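Long-range contacts in threonine synthase (Brucella melitensis bv. 1, PDB 4F4F), which probably catalyses the last step of threonine biosynthesis, turning O-phospho-L-homoserine and water into L-threonine and phosphate with pyridoxal 5'-phosphate as cofactor: residues A[13-18]-A[33-38]; A[18-23]-A[66-71]; A[225-230]-A[317-322]; A[234-239]-A[265-270]. All blocks are in the same frame, centred on the assembly; numbering follows the deposited sequence.

Contact 1 (A[13-18]-A[33-38])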
loop_
_atom_site.group_PDB
_atom_site.type_symbol
_atom_site.label_atom_id
_atom_site.label_comp_id
_atom_site.label_asym_id
_atom_site.label_seq_id
_atom_site.Cartn_x
_atom_site.Cartn_y
_atom_site.Cartn_z
ATOM N N GLY A 13 10.527 -10.658 -17.547
ATOM C CA GLY A 13 10.638 -10.679 -19.018
ATOM C C GLY A 13 10.062 -11.829 -19.836
ATOM O O GLY A 13 10.273 -11.849 -21.056
ATOM N N GLU A 14 9.399 -12.798 -19.214
ATOM C CA GLU A 14 8.942 -13.988 -19.962
ATOM C C GLU A 14 7.528 -14.384 -19.605
ATOM O O GLU A 14 7.207 -15.562 -19.592
ATOM C CB GLU A 14 9.830 -15.191 -19.646
ATOM C CG GLU A 14 11.292 -14.861 -19.711
ATOM C CD GLU A 14 12.162 -16.073 -19.594
ATOM O OE1 GLU A 14 12.231 -16.696 -18.519
ATOM O OE2 GLU A 14 12.777 -16.359 -20.617
ATOM N N ALA A 15 6.701 -13.420 -19.286
ATOM C CA ALA A 15 5.318 -13.662 -18.962
ATOM C C ALA A 15 4.491 -13.026 -20.083
ATOM O O ALA A 15 4.949 -12.136 -20.749
ATOM C CB ALA A 15 4.981 -13.031 -17.615
ATOM N N PRO A 16 3.239 -13.476 -20.265
ATOM C CA PRO A 16 2.377 -12.839 -21.264
ATOM C C PRO A 16 2.287 -11.324 -21.045
ATOM O O PRO A 16 2.242 -10.880 -19.891
ATOM C CB PRO A 16 1.017 -13.484 -21.043
ATOM C CG PRO A 16 1.282 -14.741 -20.295
ATOM C CD PRO A 16 2.663 -14.695 -19.703
ATOM N N VAL A 17 2.304 -10.552 -22.129
ATOM C CA VAL A 17 2.079 -9.111 -22.070
ATOM C C VAL A 17 0.563 -8.935 -21.933
ATOM O O VAL A 17 -0.186 -9.497 -22.718
ATOM C CB VAL A 17 2.591 -8.404 -23.331
ATOM C CG1 VAL A 17 2.261 -6.910 -23.326
ATOM C CG2 VAL A 17 4.100 -8.593 -23.476
ATOM N N LEU A 18 0.107 -8.221 -20.907
ATOM C CA LEU A 18 -1.318 -8.170 -20.598
ATOM C C LEU A 18 -1.931 -6.765 -20.734
ATOM O O LEU A 18 -1.249 -5.767 -20.558
ATOM C CB LEU A 18 -1.551 -8.679 -19.170
ATOM C CG LEU A 18 -1.210 -10.142 -18.811
ATOM C CD1 LEU A 18 -1.471 -10.347 -17.319
ATOM C CD2 LEU A 18 -1.987 -11.124 -19.661
ATOM N N GLY A 33 7.594 -12.706 -11.870
ATOM C CA GLY A 33 7.752 -11.293 -11.748
ATOM C C GLY A 33 6.504 -10.493 -11.479
ATOM O O GLY A 33 5.421 -11.044 -11.243
ATOM N N LEU A 34 6.689 -9.178 -11.536
ATOM C CA LEU A 34 5.671 -8.221 -11.209
ATOM C C LEU A 34 5.346 -7.412 -12.451
ATOM O O LEU A 34 6.235 -7.072 -13.233
ATOM C CB LEU A 34 6.157 -7.299 -10.100
ATOM C CG LEU A 34 6.597 -7.986 -8.797
ATOM C CD1 LEU A 34 7.190 -6.945 -7.842
ATOM C CD2 LEU A 34 5.415 -8.696 -8.196
ATOM N N TYR A 35 4.063 -7.106 -12.623
ATOM C CA TYR A 35 3.634 -6.317 -13.783
ATOM C C TYR A 35 3.863 -4.810 -13.654
ATOM O O TYR A 35 3.617 -4.217 -12.608
ATOM C CB TYR A 35 2.164 -6.631 -14.126
ATOM C CG TYR A 35 2.047 -7.877 -14.949
ATOM C CD1 TYR A 35 2.494 -7.884 -16.252
ATOM C CD2 TYR A 35 1.500 -9.049 -14.443
ATOM C CE1 TYR A 35 2.433 -9.000 -17.036
ATOM C CE2 TYR A 35 1.398 -10.193 -15.235
ATOM C CZ TYR A 35 1.851 -10.160 -16.546
ATOM O OH TYR A 35 1.789 -11.271 -17.397
ATOM N N LEU A 36 4.332 -4.211 -14.748
ATOM C CA LEU A 36 4.520 -2.772 -14.860
ATOM C C LEU A 36 4.051 -2.292 -16.219
ATOM O O LEU A 36 4.066 -3.052 -17.176
ATOM C CB LEU A 36 5.991 -2.393 -14.724
ATOM C CG LEU A 36 6.628 -2.425 -13.352
ATOM C CD1 LEU A 36 8.168 -2.303 -13.502
ATOM C CD2 LEU A 36 6.045 -1.322 -12.472
ATOM N N PRO A 37 3.643 -1.009 -16.314
ATOM C CA PRO A 37 3.284 -0.480 -17.602
ATOM C C PRO A 37 4.395 -0.589 -18.617
ATOM O O PRO A 37 5.534 -0.378 -18.282
ATOM C CB PRO A 37 2.946 0.994 -17.339
ATOM C CG PRO A 37 2.962 1.178 -15.919
ATOM C CD PRO A 37 3.396 -0.057 -15.217
ATOM N N GLN A 38 4.038 -0.932 -19.856
ATOM C CA GLN A 38 5.009 -1.029 -20.925
ATOM C C GLN A 38 5.609 0.359 -21.197
ATOM O O GLN A 38 6.760 0.483 -21.605
ATOM C CB GLN A 38 4.309 -1.541 -22.158
ATOM C CG GLN A 38 5.213 -1.765 -23.354
ATOM C CD GLN A 38 4.426 -2.255 -24.525
ATOM O OE1 GLN A 38 3.765 -1.478 -25.219
ATOM N NE2 GLN A 38 4.504 -3.530 -24.771
#
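This contact belongs to the small two-stranded antiparallel sheet of the N-terminal threonine synthase domain, made of strands 8-10 and 35-37. Segment 13-18 is the loop that leaves the first strand, and it passes over Tyr-35, which sits at the start of the second. Tyr-35 carries nearly all of the contact. Its CB points at the loop, and with CG beside the backbone N (chi1 -82°) the ring carries the hydroxyl to it. There OH donates to Pro-16 O at 2.6 Å, the one hydrogen bond between the segments. The carbonyl oxygen lies in the plane of the phenol ring, and the hydroxyl in turn lies in the carbonyl plane, with a C=O...donor angle of 149°. Two apolar groups crowd the same end of the ring. Leu-18, crossing Tyr-35 at about a right angle, sets its CD1 3.4 Å from Tyr-35 CZ, and Ala-15 CB approaches Tyr-35 OH to 3.7 Å. Elsewhere Tyr-35 rests on Tyr-8 of the partner strand and on Ala-29, while its own carbonyl accepts from Arg-323. A buried tyrosine thus spends its hydroxyl proton on the loop backbone. The bond satisfies the Pro-16 carbonyl and ties an otherwise irregular loop to the sheet, with Leu-18 CD1 and Ala-15 CB packed beside the hydroxyl.

Contact 2 (A[18-23]-A[66-71]); sequences LGFSDA and PFTGGE
The first turn of helix 20-26 faces the type I' turn running from Thr-68 to Glu-71, closest in backbone where Phe-20 CA comes within 5.3 Å of Thr-68 CA. Gly-69 and Gly-70 supply the positive phi values at the middle of that turn, which delivers Glu-71 to the helix start. The glutamate chain is extended beyond CG, and its OE1 takes two bonds from one residue: Ser-21 OG donates to Glu-71 OE1 at 2.6 Å, nearly along the C-O axis, while Ser-21 N reaches the same oxygen at 2.7 Å from above the carboxylate plane. A water accepting from Asp-22 N adds a weak third bond to OE1. Beside this polar grip, Phe-20, with CG anti to its backbone N (chi1 176°), lies alongside Thr-68. The CA of Thr-68 makes a CH-pi contact over one face of the Phe-20 ring, 4.2 Å from its centroid; the threonine hydroxyl turns instead to Thr-65 O. Asp-22, nearby, is engaged by Arg-135 in a salt bridge. With a carboxylate accepting from an amide of the first helical turn, the positive end of the helix dipole would favour the ionised form of Glu-71.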
loop_
_atom_site.group_PDB
_atom_site.type_symbol
_atom_site.label_atom_id
_atom_site.label_comp_id
_atom_site.label_asym_id
_atom_site.label_seq_id
_atom_site.Cartn_x
_atom_site.Cartn_y
_atom_site.Cartn_z
ATOM N N LEU A 18 0.107 -8.221 -20.907
ATOM C CA LEU A 18 -1.318 -8.170 -20.598
ATOM C C LEU A 18 -1.931 -6.765 -20.734
ATOM O O LEU A 18 -1.249 -5.767 -20.558
ATOM C CB LEU A 18 -1.551 -8.679 -19.170
ATOM C CG LEU A 18 -1.210 -10.142 -18.811
ATOM C CD1 LEU A 18 -1.471 -10.347 -17.319
ATOM C CD2 LEU A 18 -1.987 -11.124 -19.661
ATOM N N GLY A 19 -3.237 -6.708 -21.006
ATOM C CA GLY A 19 -3.991 -5.485 -20.834
ATOM C C GLY A 19 -4.248 -5.201 -19.348
ATOM O O GLY A 19 -3.937 -6.015 -18.461
ATOM N N PHE A 20 -4.788 -4.021 -19.056
ATOM C CA PHE A 20 -5.063 -3.636 -17.677
ATOM C C PHE A 20 -5.921 -4.643 -16.899
ATOM O O PHE A 20 -5.557 -5.029 -15.813
ATOM C CB PHE A 20 -5.797 -2.284 -17.627
ATOM C CG PHE A 20 -6.187 -1.883 -16.239
ATOM C CD1 PHE A 20 -5.202 -1.518 -15.319
ATOM C CD2 PHE A 20 -7.497 -1.922 -15.834
ATOM C CE1 PHE A 20 -5.537 -1.172 -14.033
ATOM C CE2 PHE A 20 -7.844 -1.578 -14.540
ATOM C CZ PHE A 20 -6.849 -1.214 -13.639
ATOM N N SER A 21 -7.067 -5.050 -17.458
ATOM C CA SER A 21 -7.991 -5.888 -16.743
ATOM C C SER A 21 -7.337 -7.187 -16.353
ATOM O O SER A 21 -7.433 -7.628 -15.210
ATOM C CB SER A 21 -9.227 -6.154 -17.593
ATOM O OG SER A 21 -9.937 -4.951 -17.740
ATOM N N ASP A 22 -6.658 -7.803 -17.302
ATOM C CA ASP A 22 -5.945 -9.033 -17.024
ATOM C C ASP A 22 -4.842 -8.819 -16.014
ATOM O O ASP A 22 -4.678 -9.640 -15.124
ATOM C CB ASP A 22 -5.383 -9.629 -18.321
ATOM C CG ASP A 22 -6.434 -10.293 -19.143
ATOM O OD1 ASP A 22 -7.380 -10.790 -18.532
ATOM O OD2 ASP A 22 -6.346 -10.301 -20.389
ATOM N N ALA A 23 -4.074 -7.730 -16.145
ATOM C CA ALA A 23 -3.026 -7.461 -15.178
ATOM C C ALA A 23 -3.634 -7.349 -13.783
ATOM O O ALA A 23 -3.028 -7.802 -12.812
ATOM C CB ALA A 23 -2.238 -6.215 -15.522
ATOM N N PRO A 66 -5.360 6.749 -18.198
ATOM C CA PRO A 66 -4.478 6.192 -19.233
ATOM C C PRO A 66 -4.001 4.791 -18.883
ATOM O O PRO A 66 -3.750 3.997 -19.780
ATOM C CB PRO A 66 -3.295 7.163 -19.294
ATOM C CG PRO A 66 -3.769 8.419 -18.644
ATOM C CD PRO A 66 -4.943 8.086 -17.754
ATOM N N PHE A 67 -3.843 4.498 -17.594
ATOM C CA PHE A 67 -3.438 3.166 -17.169
ATOM C C PHE A 67 -4.440 2.047 -17.469
ATOM O O PHE A 67 -4.037 0.871 -17.550
ATOM C CB PHE A 67 -3.094 3.148 -15.669
ATOM C CG PHE A 67 -1.844 3.899 -15.322
ATOM C CD1 PHE A 67 -0.607 3.364 -15.591
ATOM C CD2 PHE A 67 -1.902 5.140 -14.717
ATOM C CE1 PHE A 67 0.560 4.044 -15.279
ATOM C CE2 PHE A 67 -0.749 5.847 -14.387
ATOM C CZ PHE A 67 0.497 5.288 -14.655
ATOM N N THR A 68 -5.721 2.398 -17.617
ATOM C CA THR A 68 -6.783 1.417 -17.846
ATOM C C THR A 68 -7.000 1.006 -19.292
ATOM O O THR A 68 -7.807 0.108 -19.560
ATOM C CB THR A 68 -8.129 1.895 -17.276
ATOM O OG1 THR A 68 -8.607 3.017 -18.021
ATOM C CG2 THR A 68 -7.972 2.281 -15.810
ATOM N N GLY A 69 -6.284 1.658 -20.215
ATOM C CA GLY A 69 -6.180 1.211 -21.603
ATOM C C GLY A 69 -7.509 1.194 -22.332
ATOM O O GLY A 69 -7.728 0.368 -23.220
ATOM N N GLY A 70 -8.418 2.069 -21.925
ATOM C CA GLY A 70 -9.744 2.082 -22.511
ATOM C C GLY A 70 -10.659 0.928 -22.141
ATOM O O GLY A 70 -11.721 0.792 -22.734
ATOM N N GLU A 71 -10.307 0.129 -21.141
ATOM C CA GLU A 71 -11.086 -1.063 -20.837
ATOM C C GLU A 71 -12.222 -0.766 -19.888
ATOM O O GLU A 71 -13.112 -1.582 -19.723
ATOM C CB GLU A 71 -10.182 -2.139 -20.256
ATOM C CG GLU A 71 -9.071 -2.482 -21.225
ATOM C CD GLU A 71 -8.203 -3.597 -20.734
ATOM O OE1 GLU A 71 -8.440 -4.130 -19.640
ATOM O OE2 GLU A 71 -7.260 -3.930 -21.448
HETATM O O HOH W 1 -6.853 -7.006 -20.078
#

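Contact 3 (A[225-230]-A[317-322]); sequences NSINWA and ISSNFE
The tight part of this contact is a patch where two turns meet, Ser-226 and Ile-227 against Ser-319 and Asn-320. The serine hydroxyls meet tip to tip, Ser-226 OG 2.9 Å from Ser-319 OG in a hydrogen bond that either could donate. Alongside, Asn-320 ND2 gives a nearly straight bond (168°) to Ser-226 O at 3.0 Å. The carbonyl oxygen lies in the plane of the asparagine amide, although the nitrogen stands above the carbonyl plane. Ile-227 sends its CG2 branch into the same patch, 3.5 Å from Ser-319 CB. Each segment makes a type I turn just ahead of a helix, Asn-225 to Asn-228 and Ser-318 to Phe-321, in what is by family a fold type II pyridoxal-phosphate enzyme. The turns border the cofactor pocket: Asn-320 ND2 also donates to Asn-261 O, Ser-319 N to Asn-261 OD1, and the side chain of Ser-226 lies about 5 Å from PLP at nearest atoms. On the loose side the segments part. Asn-225 is exposed to solvent, the CG1-CD1 branch of Ile-227 runs off from the partner, and Asn-228 turns away to N-cap its helix, its OD1 accepting from Ala-230 N at 2.9 Å.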
loop_
_atom_site.group_PDB
_atom_site.type_symbol
_atom_site.label_atom_id
_atom_site.label_comp_id
_atom_site.label_asym_id
_atom_site.label_seq_id
_atom_site.Cartn_x
_atom_site.Cartn_y
_atom_site.Cartn_z
ATOM N N ASN A 225 -2.691 -8.821 -1.622
ATOM C CA ASN A 225 -1.331 -8.455 -1.375
ATOM C C ASN A 225 -0.770 -7.314 -2.127
ATOM O O ASN A 225 -1.277 -6.855 -3.168
ATOM C CB ASN A 225 -0.429 -9.653 -1.564
ATOM C CG ASN A 225 -0.595 -10.261 -2.893
ATOM O OD1 ASN A 225 -0.560 -9.552 -3.904
ATOM N ND2 ASN A 225 -0.786 -11.584 -2.926
ATOM N N SER A 226 0.389 -6.975 -1.594
ATOM C CA SER A 226 1.007 -5.746 -1.782
ATOM C C SER A 226 1.550 -5.635 -3.192
ATOM O O SER A 226 1.865 -4.532 -3.610
ATOM C CB SER A 226 2.123 -5.599 -0.708
ATOM O OG SER A 226 2.992 -6.741 -0.729
ATOM N N ILE A 227 1.619 -6.750 -3.937
ATOM C CA ILE A 227 2.270 -6.755 -5.267
ATOM C C ILE A 227 1.379 -6.629 -6.519
ATOM O O ILE A 227 1.900 -6.502 -7.635
ATOM C CB ILE A 227 3.268 -7.951 -5.423
ATOM C CG1 ILE A 227 2.591 -9.334 -5.366
ATOM C CG2 ILE A 227 4.385 -7.858 -4.375
ATOM C CD1 ILE A 227 1.799 -9.697 -6.612
ATOM N N ASN A 228 0.059 -6.621 -6.373
ATOM C CA ASN A 228 -0.795 -6.393 -7.528
ATOM C C ASN A 228 -0.574 -4.948 -7.978
ATOM O O ASN A 228 -0.462 -4.064 -7.149
ATOM C CB ASN A 228 -2.269 -6.606 -7.170
ATOM C CG ASN A 228 -3.169 -6.712 -8.411
ATOM O OD1 ASN A 228 -3.254 -5.785 -9.268
ATOM N ND2 ASN A 228 -3.829 -7.829 -8.535
ATOM N N TRP A 229 -0.466 -4.745 -9.277
ATOM C CA TRP A 229 -0.348 -3.415 -9.863
ATOM C C TRP A 229 -1.444 -2.467 -9.344
ATOM O O TRP A 229 -1.182 -1.313 -9.175
ATOM C CB TRP A 229 -0.311 -3.508 -11.386
ATOM C CG TRP A 229 -0.386 -2.163 -12.040
ATOM C CD1 TRP A 229 -1.438 -1.626 -12.783
ATOM C CD2 TRP A 229 0.619 -1.079 -11.944
ATOM N NE1 TRP A 229 -1.159 -0.338 -13.149
ATOM C CE2 TRP A 229 0.080 0.040 -12.703
ATOM C CE3 TRP A 229 1.869 -0.954 -11.338
ATOM C CZ2 TRP A 229 0.762 1.226 -12.820
ATOM C CZ3 TRP A 229 2.555 0.242 -11.485
ATOM C CH2 TRP A 229 2.007 1.308 -12.193
ATOM N N ALA A 230 -2.654 -2.950 -8.997
ATOM C CA ALA A 230 -3.749 -2.030 -8.560
ATOM C C ALA A 230 -3.679 -1.642 -7.082
ATOM O O ALA A 230 -4.384 -0.713 -6.638
ATOM C CB ALA A 230 -5.112 -2.606 -8.920
ATOM N N ILE A 317 12.065 -8.434 3.707
ATOM C CA ILE A 317 12.304 -8.024 2.318
ATOM C C ILE A 317 11.181 -7.082 1.863
ATOM O O ILE A 317 10.117 -7.028 2.454
ATOM C CB ILE A 317 12.384 -9.223 1.344
ATOM C CG1 ILE A 317 11.088 -10.049 1.357
ATOM C CG2 ILE A 317 13.601 -10.105 1.635
ATOM C CD1 ILE A 317 11.075 -11.203 0.344
ATOM N N SER A 318 11.437 -6.319 0.819
ATOM C CA SER A 318 10.488 -5.322 0.379
ATOM C C SER A 318 9.864 -5.784 -0.958
ATOM O O SER A 318 10.526 -5.752 -1.994
ATOM C CB SER A 318 11.208 -3.998 0.237
ATOM O OG SER A 318 10.317 -2.962 -0.043
ATOM N N SER A 319 8.599 -6.171 -0.915
ATOM C CA SER A 319 7.998 -6.926 -2.013
ATOM C C SER A 319 8.001 -6.188 -3.375
ATOM O O SER A 319 8.163 -6.810 -4.411
ATOM C CB SER A 319 6.582 -7.361 -1.637
ATOM O OG SER A 319 5.703 -6.241 -1.697
ATOM N N ASN A 320 7.873 -4.872 -3.381
ATOM C CA ASN A 320 7.851 -4.135 -4.642
ATOM C C ASN A 320 9.172 -3.516 -5.052
ATOM O O ASN A 320 9.256 -2.861 -6.082
ATOM C CB ASN A 320 6.793 -3.056 -4.572
ATOM C CG ASN A 320 5.404 -3.638 -4.540
ATOM O OD1 ASN A 320 4.994 -4.254 -5.494
ATOM N ND2 ASN A 320 4.701 -3.486 -3.433
ATOM N N PHE A 321 10.217 -3.729 -4.249
ATOM C CA PHE A 321 11.554 -3.194 -4.628
ATOM C C PHE A 321 11.990 -3.694 -6.017
ATOM O O PHE A 321 12.631 -2.969 -6.775
ATOM C CB PHE A 321 12.582 -3.574 -3.570
ATOM C CG PHE A 321 13.924 -2.923 -3.749
ATOM C CD1 PHE A 321 14.051 -1.549 -3.790
ATOM C CD2 PHE A 321 15.062 -3.698 -3.833
ATOM C CE1 PHE A 321 15.304 -0.953 -3.931
ATOM C CE2 PHE A 321 16.299 -3.113 -3.999
ATOM C CZ PHE A 321 16.423 -1.742 -4.035
ATOM N N GLU A 322 11.588 -4.915 -6.348
ATOM C CA GLU A 322 11.829 -5.511 -7.663
ATOM C C GLU A 322 11.350 -4.641 -8.812
ATOM O O GLU A 322 11.994 -4.636 -9.859
ATOM C CB GLU A 322 11.199 -6.927 -7.758
ATOM C CG GLU A 322 11.332 -7.591 -9.128
ATOM C CD GLU A 322 10.813 -9.020 -9.173
ATOM O OE1 GLU A 322 10.552 -9.618 -8.101
ATOM O OE2 GLU A 322 10.704 -9.544 -10.287
#

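Contact 4 (A[234-239]-A[265-270])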
loop_
_atom_site.group_PDB
_atom_site.type_symbol
_atom_site.label_atom_id
_atom_site.label_comp_id
_atom_site.label_asym_id
_atom_site.label_seq_id
_atom_site.Cartn_x
_atom_site.Cartn_y
_atom_site.Cartn_z
ATOM N N PRO A 234 -3.305 3.331 -7.722
ATOM C CA PRO A 234 -4.088 4.453 -7.198
ATOM C C PRO A 234 -3.292 5.451 -6.352
ATOM O O PRO A 234 -3.721 6.597 -6.125
ATOM C CB PRO A 234 -5.168 3.773 -6.359
ATOM C CG PRO A 234 -5.244 2.370 -6.850
ATOM C CD PRO A 234 -3.836 2.040 -7.258
ATOM N N GLN A 235 -2.173 4.984 -5.825
ATOM C CA GLN A 235 -1.369 5.788 -4.941
ATOM C C GLN A 235 -0.619 6.904 -5.678
ATOM O O GLN A 235 -0.234 7.899 -5.061
ATOM C CB GLN A 235 -0.426 4.890 -4.193
ATOM C CG GLN A 235 -1.171 3.933 -3.292
ATOM C CD GLN A 235 -0.260 3.271 -2.288
ATOM O OE1 GLN A 235 0.038 2.087 -2.418
ATOM N NE2 GLN A 235 0.257 4.077 -1.277
ATOM N N VAL A 236 -0.516 6.771 -6.997
ATOM C CA VAL A 236 0.082 7.814 -7.840
ATOM C C VAL A 236 -0.652 9.160 -7.651
ATOM O O VAL A 236 -0.034 10.224 -7.639
ATOM C CB VAL A 236 0.053 7.392 -9.314
ATOM C CG1 VAL A 236 0.621 8.514 -10.211
ATOM C CG2 VAL A 236 0.834 6.103 -9.531
ATOM N N VAL A 237 -1.960 9.086 -7.409
ATOM C CA VAL A 237 -2.796 10.245 -7.415
ATOM C C VAL A 237 -2.373 11.278 -6.365
ATOM O O VAL A 237 -2.283 12.471 -6.660
ATOM C CB VAL A 237 -4.286 9.877 -7.248
ATOM C CG1 VAL A 237 -5.136 11.139 -7.228
ATOM C CG2 VAL A 237 -4.758 8.957 -8.414
ATOM N N TYR A 238 -2.147 10.840 -5.129
ATOM C CA TYR A 238 -1.945 11.817 -4.072
ATOM C C TYR A 238 -0.590 12.536 -4.175
ATOM O O TYR A 238 -0.413 13.618 -3.623
ATOM C CB TYR A 238 -2.228 11.279 -2.694
ATOM C CG TYR A 238 -1.534 10.012 -2.337
ATOM C CD1 TYR A 238 -0.182 9.992 -2.085
ATOM C CD2 TYR A 238 -2.254 8.853 -2.128
ATOM C CE1 TYR A 238 0.454 8.802 -1.723
ATOM C CE2 TYR A 238 -1.625 7.686 -1.755
ATOM C CZ TYR A 238 -0.284 7.669 -1.565
ATOM O OH TYR A 238 0.323 6.469 -1.172
ATOM N N TYR A 239 0.334 11.954 -4.925
ATOM C CA TYR A 239 1.561 12.697 -5.260
ATOM C C TYR A 239 1.237 13.893 -6.148
ATOM O O TYR A 239 1.665 15.005 -5.864
ATOM C CB TYR A 239 2.590 11.807 -5.924
ATOM C CG TYR A 239 3.139 10.801 -4.989
ATOM C CD1 TYR A 239 4.233 11.094 -4.196
ATOM C CD2 TYR A 239 2.578 9.538 -4.895
ATOM C CE1 TYR A 239 4.744 10.154 -3.329
ATOM C CE2 TYR A 239 3.054 8.602 -3.994
ATOM C CZ TYR A 239 4.164 8.929 -3.235
ATOM O OH TYR A 239 4.689 8.010 -2.398
ATOM N N ILE A 265 6.057 4.380 -2.196
ATOM C CA ILE A 265 7.082 5.208 -2.793
ATOM C C ILE A 265 7.275 4.881 -4.275
ATOM O O ILE A 265 7.602 5.787 -5.062
ATOM C CB ILE A 265 8.417 5.162 -2.000
ATOM C CG1 ILE A 265 9.222 6.427 -2.304
ATOM C CG2 ILE A 265 9.179 3.867 -2.274
ATOM C CD1 ILE A 265 10.556 6.538 -1.553
ATOM N N PHE A 266 7.059 3.630 -4.667
ATOM C CA PHE A 266 7.141 3.313 -6.102
ATOM C C PHE A 266 6.091 4.112 -6.889
ATOM O O PHE A 266 6.370 4.553 -7.981
ATOM C CB PHE A 266 7.098 1.804 -6.428
ATOM C CG PHE A 266 7.433 1.520 -7.874
ATOM C CD1 PHE A 266 8.736 1.442 -8.282
ATOM C CD2 PHE A 266 6.411 1.418 -8.840
ATOM C CE1 PHE A 266 9.064 1.261 -9.647
ATOM C CE2 PHE A 266 6.714 1.229 -10.185
ATOM C CZ PHE A 266 8.047 1.155 -10.587
ATOM N N ALA A 267 4.911 4.329 -6.320
ATOM C CA ALA A 267 3.874 5.176 -6.928
ATOM C C ALA A 267 4.310 6.618 -7.114
ATOM O O ALA A 267 3.949 7.253 -8.130
ATOM C CB ALA A 267 2.554 5.122 -6.135
ATOM N N GLY A 268 5.124 7.115 -6.190
ATOM C CA GLY A 268 5.745 8.437 -6.313
ATOM C C GLY A 268 6.746 8.460 -7.450
ATOM O O GLY A 268 6.796 9.414 -8.230
ATOM N N TYR A 269 7.511 7.383 -7.574
ATOM C CA TYR A 269 8.407 7.219 -8.717
ATOM C C TYR A 269 7.617 7.259 -10.035
ATOM O O TYR A 269 8.059 7.894 -11.026
ATOM C CB TYR A 269 9.249 5.955 -8.563
ATOM C CG TYR A 269 10.083 5.610 -9.762
ATOM C CD1 TYR A 269 11.333 6.181 -9.962
ATOM C CD2 TYR A 269 9.633 4.709 -10.689
ATOM C CE1 TYR A 269 12.084 5.872 -11.073
ATOM C CE2 TYR A 269 10.402 4.376 -11.795
ATOM C CZ TYR A 269 11.618 4.965 -11.974
ATOM O OH TYR A 269 12.330 4.661 -13.116
ATOM N N VAL A 270 6.469 6.615 -10.056
ATOM C CA VAL A 270 5.647 6.553 -11.236
ATOM C C VAL A 270 5.176 7.961 -11.569
ATOM O O VAL A 270 5.221 8.387 -12.728
ATOM C CB VAL A 270 4.436 5.589 -11.092
ATOM C CG1 VAL A 270 3.481 5.736 -12.322
ATOM C CG2 VAL A 270 4.929 4.155 -10.980
#
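The Tyr-239 ring lies flat on the backbone of helix 263-274, with Gly-268 CA over the centre of one face. The CH-pi contact is almost perpendicular: Gly-268 CA stands 3.4 Å from the centroid of the Tyr-239 ring and only 6° off its normal. Gly-268 N sits over the same face, 3.4 Å from Tyr-239 CE2, while Val-236 O lies at the edge, in the ring plane. The neighbouring Tyr-238 ring carries Gln-235 O over the centre of one face. Because Gly-268 has no side chain, nothing stands between helix and ring, and the ring lies along the helix with its hydroxyl hydrogen-bonded to Asp-264 O; Phe-255 meets the ring edge-to-face.

Beside the ring, Ala-267 CB presses against the backbone and side chains of Gln-235 and Val-236, 3.6 Å from both Val-236 N and Gln-235 CB. The backbones come as near as 4.7 Å between Val-236 CA and Ala-267 CA. About one turn further along helix 263-274, Val-270 CG1 packs against Val-236 CG2 at 3.9 Å, the two side chains crossing at about a right angle.

Gly-260 to Asp-264, the PLP-binding residues, run into the first turn of helix 263-274, probably meeting the cofactor at its phosphate as in other fold type II enzymes. No hydrogen bond joins the two segments; they meet by apolar side chains and by ring against backbone. Small residues, Ala-267 and Gly-268, let them approach, and the bond from Tyr-239 OH fixes the carbonyl of Asp-264, a PLP-binding residue in that turn.

Overall arrangement
The four contacts run from the N-terminal part of the chain to the cofactor. Contacts 1 and 2, centres 12 Å apart, share Leu-18 and also meet where Pro-37 CG touches Phe-67 CE1 at 3.8 Å. Trp-229 touches both: Pro-37 CD lies 3.6 Å from its CH2, and Phe-67 CE1 3.7 Å from its CZ2. Leu-34 of contact 1 extends that seam, its CD2 3.6 Å from Ile-227 CB. Contact 4 is nested in the chain loop that contact 3 closes, their centres 13 Å apart. Both border the PLP pocket, with the side chains of Ser-226 and Gln-235 each about 5 Å from the cofactor at nearest atoms, whereas contacts 1 and 2 lie away.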